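PDB 3FDI: uncharacterized protein from Eubacterium ventriosum, which is of unknown function but belongs to the cytidylate kinase-like branch of the P-loop NTPases and so may transfer phosphate to a nucleotide. Local coordinates for residues R13-G18 / N147-M152; K24-H29 / T187-I192; E55-K60 / F89-A94; S166-G169 / T173-I176. All blocks are in the same frame, centred on the assembly; numbering follows the deposited sequence.

Contact 1: R13-G18 / N147-M152; sequences REFGSG and NMMKKM. With SO4 (sulfate ion), chain G; SO4 (sulfate ion), chain F.
The ring of Phe15 lies under Met152 of helix 142-163. Met152 CG sits over the centre of one ring face, 3.9 Å from the Phe15 ring centroid, in a CH-pi contact. Its selenium lies farther off and oblique, 5.2 Å from the same centroid, and adds a Met-aromatic contact. The selenomethionine Met149 comes from another side. Its CG meets the edge of the ring, in plane, 3.9 Å from Phe15 CD2. With CG anti to the Phe15 backbone N (chi1 -174°), the ring extends from the loop to the helix. Asp153 of the same helix bonds to Phe15 N.

The loop follows strand 8-13 and precedes helix 19-30, the place of the phosphate-binding P-loop in this family. A sulfate, probably from the crystallisation liquor, occupies it, consistent with a phosphate site. Gly16 N donates to its O2 at 3.0 Å and an angle of 162°. Gly18 N donates to O4, also at 3.0 Å. The backbone N atoms of Gly19 and His20 and Arg137 NH1 add further bonds. A type II turn from Glu14 to Ser17 shapes the loop, and Glu14 O accepts from both Ser17 N and Ser17 OG, the latter at 2.7 Å. A second sulfate, also bound by Arg106, meets the guanidinium edge of Arg13, where NH2 reaches O2 of that ion at 2.6 Å.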
loop_
_atom_site.group_PDB
_atom_site.type_symbol
_atom_site.label_atom_id
_atom_site.label_comp_id
_atom_site.label_asym_id
_atom_site.label_seq_id
_atom_site.Cartn_x
_atom_site.Cartn_y
_atom_site.Cartn_z
ATOM N N ARG B 13 17.573 4.637 -3.260
ATOM C CA ARG B 13 17.675 4.516 -4.686
ATOM C C ARG B 13 16.962 3.263 -5.250
ATOM O O ARG B 13 16.873 2.205 -4.579
ATOM C CB ARG B 13 19.165 4.480 -5.107
ATOM C CG ARG B 13 19.758 3.041 -5.198
ATOM C CD ARG B 13 20.803 2.585 -4.173
ATOM N NE ARG B 13 20.243 2.066 -2.955
ATOM C CZ ARG B 13 20.710 1.063 -2.201
ATOM N NH1 ARG B 13 21.792 0.376 -2.514
ATOM N NH2 ARG B 13 20.049 0.748 -1.074
ATOM N N GLU B 14 16.470 3.405 -6.479
ATOM C CA GLU B 14 16.043 2.279 -7.299
ATOM C C GLU B 14 17.278 1.696 -7.952
ATOM O O GLU B 14 18.203 2.434 -8.333
ATOM C CB GLU B 14 15.124 2.731 -8.431
ATOM C CG GLU B 14 13.941 3.473 -7.987
ATOM C CD GLU B 14 13.034 3.874 -9.137
ATOM O OE1 GLU B 14 13.551 4.203 -10.235
ATOM O OE2 GLU B 14 11.804 3.906 -8.924
ATOM N N PHE B 15 17.258 0.381 -8.140
ATOM C CA PHE B 15 18.351 -0.327 -8.750
ATOM C C PHE B 15 18.472 0.118 -10.182
ATOM O O PHE B 15 17.457 0.207 -10.901
ATOM C CB PHE B 15 18.063 -1.795 -8.740
ATOM C CG PHE B 15 19.217 -2.635 -9.223
ATOM C CD1 PHE B 15 20.341 -2.815 -8.408
ATOM C CD2 PHE B 15 19.183 -3.250 -10.476
ATOM C CE1 PHE B 15 21.408 -3.598 -8.830
ATOM C CE2 PHE B 15 20.245 -4.059 -10.891
ATOM C CZ PHE B 15 21.348 -4.239 -10.073
ATOM N N GLY B 16 19.702 0.425 -10.576
ATOM C CA GLY B 16 19.969 0.965 -11.886
ATOM C C GLY B 16 19.799 2.468 -12.108
ATOM O O GLY B 16 19.988 2.928 -13.231
ATOM N N SER B 17 19.479 3.243 -11.064
ATOM C CA SER B 17 19.123 4.648 -11.262
ATOM C C SER B 17 20.283 5.575 -11.371
ATOM O O SER B 17 20.093 6.735 -11.760
ATOM C CB SER B 17 18.302 5.158 -10.115
ATOM O OG SER B 17 18.994 4.974 -8.904
ATOM N N GLY B 18 21.461 5.101 -10.975
ATOM C CA GLY B 18 22.657 5.952 -10.868
ATOM C C GLY B 18 22.878 6.400 -9.440
ATOM O O GLY B 18 23.686 7.282 -9.170
ATOM N N ASN B 147 14.214 -7.823 -14.868
ATOM C CA ASN B 147 13.953 -8.738 -13.775
ATOM C C ASN B 147 14.817 -8.414 -12.599
ATOM O O ASN B 147 14.337 -8.346 -11.506
ATOM C CB ASN B 147 14.214 -10.176 -14.217
ATOM C CG ASN B 147 13.108 -10.711 -15.085
ATOM O OD1 ASN B 147 12.016 -10.154 -15.122
ATOM N ND2 ASN B 147 13.371 -11.803 -15.778
HETATM N N MSE B 148 16.104 -8.215 -12.820
HETATM C CA MSE B 148 16.966 -7.759 -11.731
HETATM C C MSE B 148 16.445 -6.492 -11.062
HETATM O O MSE B 148 16.455 -6.374 -9.842
HETATM C CB MSE B 148 18.356 -7.500 -12.258
HETATM C CG MSE B 148 19.215 -8.702 -12.177
HETATM SE SE MSE B 148 20.842 -8.193 -13.021
HETATM C CE MSE B 148 20.228 -8.500 -14.848
HETATM N N MSE B 149 15.988 -5.548 -11.859
HETATM C CA MSE B 149 15.569 -4.268 -11.315
HETATM C C MSE B 149 14.391 -4.513 -10.367
HETATM O O MSE B 149 14.417 -4.076 -9.234
HETATM C CB MSE B 149 15.200 -3.270 -12.429
HETATM C CG MSE B 149 16.412 -2.653 -13.145
HETATM SE SE MSE B 149 15.942 -2.037 -14.919
HETATM C CE MSE B 149 14.430 -1.008 -14.396
ATOM N N LYS B 150 13.410 -5.290 -10.816
ATOM C CA LYS B 150 12.231 -5.582 -9.999
ATOM C C LYS B 150 12.556 -6.404 -8.732
ATOM O O LYS B 150 11.905 -6.260 -7.700
ATOM C CB LYS B 150 11.180 -6.270 -10.877
ATOM C CG LYS B 150 10.146 -7.153 -10.186
ATOM C CD LYS B 150 9.481 -7.990 -11.268
ATOM C CE LYS B 150 8.382 -8.856 -10.699
ATOM N NZ LYS B 150 7.890 -9.851 -11.694
ATOM N N LYS B 151 13.564 -7.249 -8.791
ATOM C CA LYS B 151 13.889 -8.071 -7.634
ATOM C C LYS B 151 14.584 -7.278 -6.536
ATOM O O LYS B 151 14.240 -7.367 -5.365
ATOM C CB LYS B 151 14.780 -9.238 -8.045
ATOM C CG LYS B 151 14.958 -10.246 -6.933
ATOM C CD LYS B 151 14.770 -11.607 -7.459
ATOM C CE LYS B 151 14.867 -12.687 -6.391
ATOM N NZ LYS B 151 15.123 -14.046 -7.045
HETATM N N MSE B 152 15.547 -6.486 -6.948
HETATM C CA MSE B 152 16.326 -5.693 -6.048
HETATM C C MSE B 152 15.486 -4.621 -5.414
HETATM O O MSE B 152 15.576 -4.411 -4.199
HETATM C CB MSE B 152 17.446 -5.042 -6.815
HETATM C CG MSE B 152 18.455 -6.005 -7.366
HETATM SE SE MSE B 152 19.433 -6.967 -6.004
HETATM C CE MSE B 152 19.848 -5.549 -4.737
HETATM S S SO4 G . 22.354 2.047 -8.665
HETATM O O1 SO4 G . 23.472 2.366 -7.772
HETATM O O2 SO4 G . 22.015 0.627 -8.638
HETATM O O3 SO4 G . 21.261 2.845 -8.072
HETATM O O4 SO4 G . 22.711 2.490 -10.049
HETATM S S SO4 F . 20.927 -1.739 1.123
HETATM O O1 SO4 F . 21.328 -1.221 2.422
HETATM O O2 SO4 F . 19.693 -1.014 0.799
HETATM O O3 SO4 F . 21.977 -1.548 0.138
HETATM O O4 SO4 F . 20.711 -3.201 1.261
#

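Contact 2: K24-H29 / T187-I192; sequences KKLAEH and TATDMI
Leu26 and Thr189 run past each other in opposite directions between helices 19-30 and 185-197. The methyl CG2 of Thr189 comes within 3.8 Å of Leu26 CD2. Ile192 instead crosses Leu26 at about a right angle. Its CG2 branch does most of the touching, 3.8 Å from Leu26 CD2 and 3.9 Å from Leu26 CD1, so it sits by both branches of the fork. Ile192 CD1 adds a longer contact, 4.0 Å from Leu26 CD1. Lys25 also crosses Thr189 at about a right angle, and its CB rests 3.7 Å from Thr189 CG2, while its extended chain runs on to a salt bridge with Asp186.

The rotation of Thr189 sorts its two branches. OG1 lies beside the backbone N (chi1 -57°) and bonds to Val185 O one turn earlier, while CG2 is presented to Lys25 and Leu26. Shortening Leu26 to an alanine would probably open a gap here and take from Thr189 CG2 and Ile192 CG2 the branches they rest on, leaving the threonine methyl mainly Lys25 CB.

The axes of segments 24-29 and 187-192 pass 9.9 Å apart and cross at -48°. Leu26 also packs on Ile9 and Ile11 of strand 8-13, and Ile192 on Ile178 of strand 176-180, so the pair lies over part of one face of the parallel sheet, with Asp190 and Met191 turned to the third subunit.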
loop_
_atom_site.group_PDB
_atom_site.type_symbol
_atom_site.label_atom_id
_atom_site.label_comp_id
_atom_site.label_asym_id
_atom_site.label_seq_id
_atom_site.Cartn_x
_atom_site.Cartn_y
_atom_site.Cartn_z
ATOM N N LYS B 24 28.665 8.482 -4.441
ATOM C CA LYS B 24 30.108 8.689 -4.687
ATOM C C LYS B 24 30.476 10.123 -5.040
ATOM O O LYS B 24 31.365 10.704 -4.437
ATOM C CB LYS B 24 30.553 7.755 -5.827
ATOM C CG LYS B 24 32.038 7.547 -5.978
ATOM C CD LYS B 24 32.266 6.137 -6.549
ATOM C CE LYS B 24 33.663 5.907 -7.164
ATOM N NZ LYS B 24 33.668 6.108 -8.655
ATOM N N LYS B 25 29.793 10.702 -6.019
ATOM C CA LYS B 25 30.039 12.093 -6.386
ATOM C C LYS B 25 29.858 13.065 -5.218
ATOM O O LYS B 25 30.702 13.921 -4.993
ATOM C CB LYS B 25 29.207 12.497 -7.612
ATOM C CG LYS B 25 29.723 11.783 -8.877
ATOM C CD LYS B 25 28.853 11.945 -10.126
ATOM C CE LYS B 25 29.727 11.704 -11.394
ATOM N NZ LYS B 25 28.991 11.794 -12.693
ATOM N N LEU B 26 28.805 12.908 -4.449
ATOM C CA LEU B 26 28.609 13.698 -3.230
ATOM C C LEU B 26 29.776 13.509 -2.228
ATOM O O LEU B 26 30.290 14.500 -1.691
ATOM C CB LEU B 26 27.271 13.311 -2.553
ATOM C CG LEU B 26 25.997 13.705 -3.290
ATOM C CD1 LEU B 26 24.692 12.976 -2.727
ATOM C CD2 LEU B 26 25.871 15.279 -3.306
ATOM N N ALA B 27 30.176 12.259 -1.961
ATOM C CA ALA B 27 31.218 11.973 -0.964
ATOM C C ALA B 27 32.526 12.665 -1.366
ATOM O O ALA B 27 33.214 13.275 -0.552
ATOM C CB ALA B 27 31.440 10.427 -0.803
ATOM N N GLU B 28 32.833 12.593 -2.650
ATOM C CA GLU B 28 33.984 13.278 -3.200
ATOM C C GLU B 28 33.840 14.788 -3.125
ATOM O O GLU B 28 34.807 15.458 -2.843
ATOM C CB GLU B 28 34.225 12.865 -4.656
ATOM C CG GLU B 28 34.923 11.500 -4.807
ATOM C CD GLU B 28 34.857 10.940 -6.222
ATOM O OE1 GLU B 28 34.430 11.665 -7.158
ATOM O OE2 GLU B 28 35.213 9.765 -6.387
ATOM N N HIS B 29 32.655 15.338 -3.379
ATOM C CA HIS B 29 32.518 16.796 -3.351
ATOM C C HIS B 29 32.761 17.346 -1.958
ATOM O O HIS B 29 33.422 18.366 -1.799
ATOM C CB HIS B 29 31.148 17.258 -3.807
ATOM C CG HIS B 29 30.971 18.745 -3.743
ATOM N ND1 HIS B 29 30.389 19.387 -2.672
ATOM C CD2 HIS B 29 31.299 19.713 -4.626
ATOM C CE1 HIS B 29 30.355 20.684 -2.904
ATOM N NE2 HIS B 29 30.896 20.910 -4.086
ATOM N N THR B 187 23.748 16.405 -12.756
ATOM C CA THR B 187 22.733 17.401 -12.488
ATOM C C THR B 187 22.030 17.112 -11.156
ATOM O O THR B 187 21.812 18.027 -10.385
ATOM C CB THR B 187 21.701 17.510 -13.622
ATOM O OG1 THR B 187 22.322 18.050 -14.804
ATOM C CG2 THR B 187 20.539 18.441 -13.214
ATOM N N ALA B 188 21.694 15.836 -10.914
ATOM C CA ALA B 188 21.148 15.368 -9.635
ATOM C C ALA B 188 22.105 15.637 -8.468
ATOM O O ALA B 188 21.707 16.114 -7.435
ATOM C CB ALA B 188 20.810 13.869 -9.726
ATOM N N THR B 189 23.374 15.347 -8.642
ATOM C CA THR B 189 24.345 15.575 -7.587
ATOM C C THR B 189 24.378 17.067 -7.222
ATOM O O THR B 189 24.349 17.428 -6.028
ATOM C CB THR B 189 25.730 15.049 -8.030
ATOM O OG1 THR B 189 25.602 13.660 -8.361
ATOM C CG2 THR B 189 26.765 15.221 -6.954
ATOM N N ASP B 190 24.383 17.938 -8.247
ATOM C CA ASP B 190 24.474 19.406 -8.030
ATOM C C ASP B 190 23.263 19.921 -7.291
ATOM O O ASP B 190 23.375 20.831 -6.471
ATOM C CB ASP B 190 24.615 20.209 -9.335
ATOM C CG ASP B 190 26.010 20.065 -10.009
ATOM O OD1 ASP B 190 27.022 19.584 -9.414
ATOM O OD2 ASP B 190 26.100 20.441 -11.197
HETATM N N MSE B 191 22.105 19.359 -7.595
HETATM C CA MSE B 191 20.899 19.809 -6.985
HETATM C C MSE B 191 20.859 19.413 -5.507
HETATM O O MSE B 191 20.241 20.129 -4.703
HETATM C CB MSE B 191 19.708 19.191 -7.683
HETATM C CG MSE B 191 19.554 19.636 -9.129
HETATM SE SE MSE B 191 18.195 18.588 -10.041
HETATM C CE MSE B 191 16.678 19.111 -8.959
ATOM N N ILE B 192 21.479 18.269 -5.160
ATOM C CA ILE B 192 21.510 17.810 -3.768
ATOM C C ILE B 192 22.449 18.712 -2.992
ATOM O O ILE B 192 22.158 19.099 -1.852
ATOM C CB ILE B 192 21.954 16.300 -3.640
ATOM C CG1 ILE B 192 20.852 15.392 -4.198
ATOM C CG2 ILE B 192 22.277 15.933 -2.167
ATOM C CD1 ILE B 192 21.268 13.952 -4.482
#

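Contact 3: E55-K60 / F89-A94; sequences ERFDEK and FIRKKA
Arg91 leaves helix 81-95, runs along the Glu59 carboxylate and then turns over the Phe57 ring in the loop before helix 60-66. Its CB is 3.9 Å from Glu59 OE1. CG comes nearer to the carboxylate, 3.3 Å from Glu59 OE1. CD lies closest, 3.1 Å from Glu59 OE2, and both carboxylate oxygens touch it. The same CD sits over the face of Phe57 in a CH-pi contact, 4.3 Å from the ring centroid. Here the chain bends (chi3 61°), which turns the guanidinium over the ring. NE meets Phe57 CE2 at 4.1 Å and stays 4.5 Å from Glu59 OE2. CZ stands over the Phe57 face, 3.8 Å from the centroid, in a cation-pi stack with the planes 27° apart. NH1 approaches the ring tightly, 3.0 Å from Phe57 CE1, and also forms a salt bridge with Glu96. NH2 bonds to Asn88 OD1.

With a leucine in place of Arg91, the Phe57 face would probably lose its stacked cation and Glu96 its countercharge. Glu59 stands at the N-cap position of helix 60-66, so the contact ties that helix start to helix 81-95.

The chemistry is mixed: one cation is shared between an aromatic face and polar partners. The Glu59 carboxylate lies against the aliphatic part of Arg91, so it makes no salt bridge with it, though at this distance it probably still attracts the charge.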
loop_
_atom_site.group_PDB
_atom_site.type_symbol
_atom_site.label_atom_id
_atom_site.label_comp_id
_atom_site.label_asym_id
_atom_site.label_seq_id
_atom_site.Cartn_x
_atom_site.Cartn_y
_atom_site.Cartn_z
ATOM N N GLU B 55 20.476 -0.082 24.413
ATOM C CA GLU B 55 19.856 0.323 23.200
ATOM C C GLU B 55 18.342 0.288 23.341
ATOM O O GLU B 55 17.664 -0.735 23.261
ATOM C CB GLU B 55 20.449 -0.464 22.051
ATOM C CG GLU B 55 21.880 0.021 21.815
ATOM C CD GLU B 55 22.585 -0.606 20.637
ATOM O OE1 GLU B 55 21.922 -1.162 19.733
ATOM O OE2 GLU B 55 23.832 -0.528 20.614
ATOM N N ARG B 56 17.865 1.459 23.711
ATOM C CA ARG B 56 16.503 1.877 23.524
ATOM C C ARG B 56 16.639 3.406 23.550
ATOM O O ARG B 56 16.336 4.084 24.553
ATOM C CB ARG B 56 15.574 1.333 24.612
ATOM C CG ARG B 56 14.180 1.962 24.579
ATOM C CD ARG B 56 13.082 1.063 25.169
ATOM N NE ARG B 56 13.536 0.290 26.329
ATOM C CZ ARG B 56 13.616 0.739 27.588
ATOM N NH1 ARG B 56 13.289 1.999 27.881
ATOM N NH2 ARG B 56 14.049 -0.077 28.559
ATOM N N PHE B 57 17.179 3.910 22.437
ATOM C CA PHE B 57 17.268 5.335 22.162
ATOM C C PHE B 57 15.947 5.773 21.506
ATOM O O PHE B 57 15.874 6.831 20.859
ATOM C CB PHE B 57 18.456 5.632 21.225
ATOM C CG PHE B 57 19.806 5.359 21.832
ATOM C CD1 PHE B 57 20.666 6.411 22.171
ATOM C CD2 PHE B 57 20.231 4.053 22.066
ATOM C CE1 PHE B 57 21.930 6.158 22.745
ATOM C CE2 PHE B 57 21.488 3.792 22.639
ATOM C CZ PHE B 57 22.337 4.843 22.969
ATOM N N ASP B 58 14.921 4.928 21.674
ATOM C CA ASP B 58 13.612 5.070 21.017
ATOM C C ASP B 58 13.682 5.289 19.494
ATOM O O ASP B 58 12.805 5.927 18.884
ATOM C CB ASP B 58 12.790 6.132 21.730
ATOM C CG ASP B 58 12.539 5.769 23.179
ATOM O OD1 ASP B 58 12.720 4.571 23.539
ATOM O OD2 ASP B 58 12.183 6.683 23.960
ATOM N N GLU B 59 14.735 4.728 18.899
ATOM C CA GLU B 59 14.893 4.682 17.463
ATOM C C GLU B 59 14.130 3.433 16.970
ATOM O O GLU B 59 14.447 2.282 17.352
ATOM C CB GLU B 59 16.386 4.681 17.106
ATOM C CG GLU B 59 17.035 6.059 17.437
ATOM C CD GLU B 59 18.562 6.085 17.359
ATOM O OE1 GLU B 59 19.129 5.390 16.487
ATOM O OE2 GLU B 59 19.182 6.830 18.169
ATOM N N LYS B 60 13.097 3.692 16.162
ATOM C CA LYS B 60 12.089 2.682 15.754
ATOM C C LYS B 60 12.658 1.355 15.189
ATOM O O LYS B 60 12.193 0.284 15.560
ATOM C CB LYS B 60 11.064 3.321 14.763
ATOM C CG LYS B 60 10.194 4.476 15.389
ATOM C CD LYS B 60 8.929 4.808 14.544
ATOM C CE LYS B 60 7.727 5.331 15.423
ATOM N NZ LYS B 60 7.893 6.693 16.029
ATOM N N PHE B 89 26.237 1.179 14.506
ATOM C CA PHE B 89 27.407 1.795 13.853
ATOM C C PHE B 89 27.056 3.155 13.318
ATOM O O PHE B 89 27.771 4.106 13.527
ATOM C CB PHE B 89 27.963 0.918 12.712
ATOM C CG PHE B 89 29.135 1.526 11.955
ATOM C CD1 PHE B 89 30.438 1.196 12.279
ATOM C CD2 PHE B 89 28.922 2.362 10.889
ATOM C CE1 PHE B 89 31.524 1.762 11.574
ATOM C CE2 PHE B 89 29.976 2.918 10.188
ATOM C CZ PHE B 89 31.263 2.633 10.531
ATOM N N ILE B 90 25.954 3.228 12.600
ATOM C CA ILE B 90 25.533 4.421 11.924
ATOM C C ILE B 90 25.154 5.497 12.905
ATOM O O ILE B 90 25.504 6.656 12.718
ATOM C CB ILE B 90 24.356 4.095 11.021
ATOM C CG1 ILE B 90 24.876 3.290 9.819
ATOM C CG2 ILE B 90 23.679 5.337 10.498
ATOM C CD1 ILE B 90 23.771 2.881 8.801
ATOM N N ARG B 91 24.441 5.086 13.951
ATOM C CA ARG B 91 23.984 5.979 14.986
ATOM C C ARG B 91 25.182 6.544 15.775
ATOM O O ARG B 91 25.243 7.731 16.032
ATOM C CB ARG B 91 23.015 5.222 15.901
ATOM C CG ARG B 91 22.332 6.056 17.000
ATOM C CD ARG B 91 21.833 5.192 18.187
ATOM N NE ARG B 91 22.953 4.507 18.827
ATOM C CZ ARG B 91 23.767 5.027 19.744
ATOM N NH1 ARG B 91 23.617 6.276 20.207
ATOM N NH2 ARG B 91 24.776 4.297 20.180
ATOM N N LYS B 92 26.122 5.692 16.154
ATOM C CA LYS B 92 27.313 6.134 16.883
ATOM C C LYS B 92 28.162 7.079 16.058
ATOM O O LYS B 92 28.590 8.101 16.566
ATOM C CB LYS B 92 28.182 4.950 17.332
ATOM C CG LYS B 92 27.667 4.250 18.573
ATOM C CD LYS B 92 28.611 3.104 19.022
ATOM C CE LYS B 92 28.065 2.358 20.267
ATOM N NZ LYS B 92 29.051 1.440 20.943
ATOM N N LYS B 93 28.430 6.719 14.805
ATOM C CA LYS B 93 29.232 7.570 13.950
ATOM C C LYS B 93 28.542 8.927 13.777
ATOM O O LYS B 93 29.207 9.971 13.833
ATOM C CB LYS B 93 29.514 6.924 12.591
ATOM C CG LYS B 93 30.470 5.737 12.619
ATOM C CD LYS B 93 31.869 6.118 13.127
ATOM C CE LYS B 93 32.932 5.178 12.579
ATOM N NZ LYS B 93 34.301 5.349 13.154
ATOM N N ALA B 94 27.229 8.931 13.565
ATOM C CA ALA B 94 26.524 10.207 13.457
ATOM C C ALA B 94 26.473 11.039 14.741
ATOM O O ALA B 94 26.677 12.247 14.684
ATOM C CB ALA B 94 25.109 10.011 12.941
#

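Contact 4: S166-G169 / T173-I176; sequences SKWG and TYDI
The ring of Tyr174 points its edge at Gly169, whose N lies in the ring plane. The methyl CG2 of Thr173 covers part of one face, off centre toward the rim. Phe122 of strand 118-125 stacks on the same tyrosine. It also meets the indole of Trp168 edge-to-face, so one phenylalanine serves both rings. Tyr174 OH lies oblique to that indole, 3.9 Å from Trp168 CD1.

Two hydrogen bonds join the segments. Gly169 N donates to Tyr174 OH at 2.9 Å, and the bond is nearly straight at 174°. Thr173 OG1 donates to Lys167 O at 2.6 Å. This donor stands above the carbonyl plane, 36° out of it. The hydroxyl of Thr173 lies beside its own backbone N (chi1 -59°), which brings it to the carbonyl.

Both segments belong to the loop that leads from helix 142-163 into strand 176-180, the last strand of the parallel sheet in this chain. The bonds fold that loop back on itself just before the strand. Ser166 packs its CB on Thr173 OG1 at 3.7 Å, while Ser166 OG is buried by the contact with no polar partner in the model. Gly169 O bonds to Ser171 OG of the third subunit, and Asp175 forms a salt bridge with Lys182 of that subunit.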
loop_
_atom_site.group_PDB
_atom_site.type_symbol
_atom_site.label_atom_id
_atom_site.label_comp_id
_atom_site.label_asym_id
_atom_site.label_seq_id
_atom_site.Cartn_x
_atom_site.Cartn_y
_atom_site.Cartn_z
ATOM N N SER B 166 7.839 4.411 7.923
ATOM C CA SER B 166 7.762 5.160 6.656
ATOM C C SER B 166 7.982 4.198 5.449
ATOM O O SER B 166 8.484 3.077 5.593
ATOM C CB SER B 166 8.860 6.222 6.641
ATOM O OG SER B 166 10.093 5.490 6.684
ATOM N N LYS B 167 7.627 4.669 4.261
ATOM C CA LYS B 167 7.566 3.797 3.083
ATOM C C LYS B 167 8.693 4.085 2.107
ATOM O O LYS B 167 8.925 5.236 1.704
ATOM C CB LYS B 167 6.212 3.982 2.367
ATOM C CG LYS B 167 5.002 3.569 3.220
ATOM C CD LYS B 167 4.957 2.084 3.511
ATOM C CE LYS B 167 3.928 1.699 4.585
ATOM N NZ LYS B 167 4.164 0.242 4.999
ATOM N N TRP B 168 9.401 3.032 1.751
ATOM C CA TRP B 168 10.463 3.094 0.763
ATOM C C TRP B 168 9.957 3.753 -0.521
ATOM O O TRP B 168 8.964 3.334 -1.061
ATOM C CB TRP B 168 10.912 1.702 0.410
ATOM C CG TRP B 168 12.058 1.665 -0.539
ATOM C CD1 TRP B 168 13.364 1.809 -0.227
ATOM C CD2 TRP B 168 12.008 1.426 -1.947
ATOM N NE1 TRP B 168 14.141 1.683 -1.353
ATOM C CE2 TRP B 168 13.329 1.443 -2.421
ATOM C CE3 TRP B 168 10.970 1.196 -2.852
ATOM C CZ2 TRP B 168 13.653 1.237 -3.753
ATOM C CZ3 TRP B 168 11.291 0.959 -4.194
ATOM C CH2 TRP B 168 12.624 1.006 -4.626
ATOM N N GLY B 169 10.646 4.757 -1.001
ATOM C CA GLY B 169 10.274 5.389 -2.271
ATOM C C GLY B 169 9.163 6.442 -2.231
ATOM O O GLY B 169 8.900 7.064 -3.238
ATOM N N THR B 173 9.176 10.152 2.768
ATOM C CA THR B 173 10.229 9.526 3.465
ATOM C C THR B 173 11.556 10.329 3.372
ATOM O O THR B 173 12.419 10.117 4.185
ATOM C CB THR B 173 10.379 8.090 2.941
ATOM O OG1 THR B 173 9.145 7.417 3.155
ATOM C CG2 THR B 173 11.538 7.294 3.653
ATOM N N TYR B 174 11.695 11.233 2.396
ATOM C CA TYR B 174 12.949 11.909 2.085
ATOM C C TYR B 174 12.821 13.453 1.985
ATOM O O TYR B 174 11.754 13.982 1.829
ATOM C CB TYR B 174 13.492 11.358 0.752
ATOM C CG TYR B 174 13.473 9.825 0.669
ATOM C CD1 TYR B 174 12.383 9.187 0.131
ATOM C CD2 TYR B 174 14.490 9.039 1.193
ATOM C CE1 TYR B 174 12.259 7.821 0.071
ATOM C CE2 TYR B 174 14.422 7.598 1.103
ATOM C CZ TYR B 174 13.285 7.020 0.529
ATOM O OH TYR B 174 13.076 5.660 0.367
ATOM N N ASP B 175 13.945 14.147 2.076
ATOM C CA ASP B 175 14.014 15.559 1.765
ATOM C C ASP B 175 13.995 15.918 0.312
ATOM O O ASP B 175 13.431 16.971 -0.063
ATOM C CB ASP B 175 15.307 16.134 2.342
ATOM C CG ASP B 175 15.337 16.029 3.853
ATOM O OD1 ASP B 175 14.280 16.273 4.460
ATOM O OD2 ASP B 175 16.368 15.667 4.427
ATOM N N ILE B 176 14.645 15.085 -0.493
ATOM C CA ILE B 176 14.714 15.235 -1.940
ATOM C C ILE B 176 14.534 13.910 -2.661
ATOM O O ILE B 176 15.058 12.925 -2.232
ATOM C CB ILE B 176 16.090 15.694 -2.389
ATOM C CG1 ILE B 176 16.638 16.773 -1.495
ATOM C CG2 ILE B 176 16.006 16.228 -3.793
ATOM C CD1 ILE B 176 18.085 17.085 -1.762
#

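Overall arrangement
The four contacts lie round one parallel five-stranded sheet. Contact 1 joins the loop after strand 8-13 to helix 142-163, and contact 2 starts on helix 19-30, which follows that loop. Their centres are about 20 Å apart, and their segments alternate in sequence. Contact 4 bridges them: Trp168 touches Arg13, and Ile176 touches Ile192. It comes after contact 1 closes and within the span of contact 2. Contact 3 falls between the two halves of contact 1 in sequence, but across the chain's centre from it, with centres about 28 Å apart. The sulfate-binding loop thus runs from the central strand to helix 19-30, while contacts 2 and 4 lie at the sheet's 176-180 edge, next to the third subunit.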